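Local coordinates for CDGSH iron-sulfur domain-containing protein 3, mitochondrial (Homo sapiens, PDB 6AVJ), which binds two [2Fe-2S] clusters in one monomeric chain, can pass them to the apoferredoxins FDX1 and FDX2, and contributes to mitochondrial iron homeostasis, at residues T10-E15 with K32-D37. The protein carries 2 engineered substitutions. Sequence-based numbering, arbitrary orientation.
With FES (Fe2/s2 (inorganic) cluster), chain D; FES (Fe2/s2 (inorganic) cluster), chain E.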
# COMPACT_ATOMS: atom_id res chain seq x y z
N THR A 10 -4.58 -5.97 7.12
CA THR A 10 -4.80 -4.90 8.10
C THR A 10 -3.81 -3.79 7.77
O THR A 10 -2.65 -4.09 7.43
CB THR A 10 -4.57 -5.38 9.55
OG1 THR A 10 -3.23 -5.84 9.67
CG2 THR A 10 -5.42 -6.53 9.85
N PRO A 11 -4.22 -2.53 7.91
CA PRO A 11 -3.35 -1.41 7.55
C PRO A 11 -2.18 -1.31 8.51
O PRO A 11 -2.20 -1.89 9.59
CB PRO A 11 -4.27 -0.18 7.68
CG PRO A 11 -5.32 -0.59 8.68
CD PRO A 11 -5.55 -2.08 8.39
N ILE A 12 -1.16 -0.53 8.14
CA ILE A 12 -0.03 -0.26 9.01
C ILE A 12 -0.06 1.21 9.41
O ILE A 12 -0.15 2.11 8.56
CB ILE A 12 1.31 -0.65 8.37
CG1 ILE A 12 1.36 -2.16 8.21
CG2 ILE A 12 2.46 -0.23 9.26
CD1 ILE A 12 2.44 -2.63 7.24
N LYS A 13 -0.01 1.45 10.71
CA LYS A 13 0.02 2.82 11.21
C LYS A 13 1.44 3.33 11.12
O LYS A 13 2.37 2.63 11.51
CB LYS A 13 -0.48 2.88 12.66
CG LYS A 13 -1.89 2.44 12.85
CD LYS A 13 -2.44 2.91 14.19
CE LYS A 13 -3.77 2.22 14.55
NZ LYS A 13 -3.61 0.88 15.25
N VAL A 14 1.62 4.56 10.62
CA VAL A 14 2.94 5.14 10.46
C VAL A 14 2.88 6.60 10.89
O VAL A 14 1.89 7.31 10.64
CB VAL A 14 3.48 5.03 9.00
CG1 VAL A 14 3.53 3.64 8.52
CG2 VAL A 14 2.64 5.77 8.10
N GLU A 15 3.95 7.04 11.54
CA GLU A 15 4.08 8.45 11.90
C GLU A 15 4.70 9.14 10.69
O GLU A 15 5.89 8.98 10.42
CB GLU A 15 4.93 8.63 13.16
CG GLU A 15 4.99 10.11 13.51
CD GLU A 15 5.66 10.41 14.84
OE1 GLU A 15 5.65 9.56 15.73
OE2 GLU A 15 6.17 11.52 14.96
N LYS A 32 8.73 -4.41 2.55
CA LYS A 32 8.80 -3.38 3.59
C LYS A 32 7.50 -2.59 3.62
O LYS A 32 7.50 -1.34 3.55
CB LYS A 32 10.02 -2.46 3.39
CG LYS A 32 11.31 -3.30 3.11
CD LYS A 32 12.54 -2.82 3.86
CE LYS A 32 13.11 -1.54 3.24
NZ LYS A 32 14.25 -0.96 4.05
N GLN A 33 6.38 -3.30 3.72
CA GLN A 33 5.09 -2.65 3.65
C GLN A 33 5.02 -1.60 4.74
O GLN A 33 5.54 -1.82 5.85
CB GLN A 33 3.96 -3.67 3.82
CG GLN A 33 3.72 -4.57 2.61
CD GLN A 33 3.28 -3.78 1.39
OE1 GLN A 33 2.59 -2.74 1.50
NE2 GLN A 33 3.70 -4.23 0.21
N PRO A 34 4.34 -0.47 4.50
CA PRO A 34 3.44 -0.13 3.37
C PRO A 34 4.14 0.58 2.23
O PRO A 34 3.46 1.07 1.32
CB PRO A 34 2.45 0.83 4.00
CG PRO A 34 3.27 1.53 5.04
CD PRO A 34 4.26 0.54 5.57
N PHE A 35 5.46 0.66 2.27
CA PHE A 35 6.23 1.47 1.33
C PHE A 35 6.94 0.61 0.30
O PHE A 35 7.20 -0.58 0.52
CB PHE A 35 7.27 2.33 2.10
CG PHE A 35 6.64 3.25 3.12
CD1 PHE A 35 5.82 4.27 2.71
CD2 PHE A 35 6.87 3.08 4.48
CE1 PHE A 35 5.23 5.11 3.62
CE2 PHE A 35 6.30 3.90 5.40
CZ PHE A 35 5.46 4.92 4.97
N CYS A 36 7.29 1.23 -0.81
CA CYS A 36 8.00 0.58 -1.91
C CYS A 36 9.44 0.23 -1.52
O CYS A 36 10.14 1.01 -0.88
CB CYS A 36 7.96 1.51 -3.12
SG CYS A 36 8.84 1.06 -4.58
N ASP A 37 9.86 -0.98 -1.88
CA ASP A 37 11.23 -1.43 -1.78
C ASP A 37 11.84 -1.75 -3.15
O ASP A 37 12.92 -2.34 -3.21
CB ASP A 37 11.33 -2.66 -0.85
CG ASP A 37 10.72 -3.96 -1.44
OD1 ASP A 37 10.16 -3.98 -2.59
OD2 ASP A 37 10.79 -5.00 -0.70
FE1 FES D . 7.35 -0.54 -5.47
FE2 FES D . 5.29 -2.09 -4.67
S1 FES D . 5.14 -0.19 -5.74
S2 FES D . 7.43 -2.43 -4.32
FE1 FES E . -7.51 -0.80 4.82
FE2 FES E . -6.42 -1.45 2.36
S1 FES E . -5.61 -1.88 4.39
S2 FES E . -8.25 -0.31 2.81
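The peptide bond between Q33 and P34 is cis, and P34 points toward I12 and V14, where the tip of a cluster-binding loop meets a strand from the part of the protein that holds the other cluster. The two backbones come closest at I12 and P34, whose CA atoms are 6.6 Å apart, and no hydrogen bond joins the segments. I12 makes the nearest approach: its CG1 is anti to its own carbonyl carbon (chi1 -67°) and the chain is then extended. This places CD1 3.5 Å from the carbonyl O of Q33. The same methyl lies 4.0 Å from CD of P34 and also touches CB of Q33.

V14 works beside it, reaching tip to tip with two residues. Its CG1 is 4.1 Å from CG of P34 and 4.2 Å from CE2 of F35, whose ring it approaches obliquely. Within the loop, CG of P34 sits 3.8 Å above the plane of the F35 ring, over its centre. Residues 32-35 form a type VIa1 beta-turn: F35 N donates to K32 O at 3.1 Å, and the cis proline takes the third position with phi/psi of -94°/9°. L62 of strand 58-62, the partner of strand 12-16, also touches F35.

Each segment also reaches a different cluster. C36 SG binds FE1 of the chain D cluster at 2.4 Å, while P11 lines the pocket of the chain E cluster, its N lying near S1. OE1 of Q33 is hydrogen-bonded to NZ of K66, and its NE2 to O of S30. With just 180 Å² buried, the chemistry implies that dispersive, largely apolar contacts, without a directional bond between the segments, join the two cluster-binding parts of the fold here.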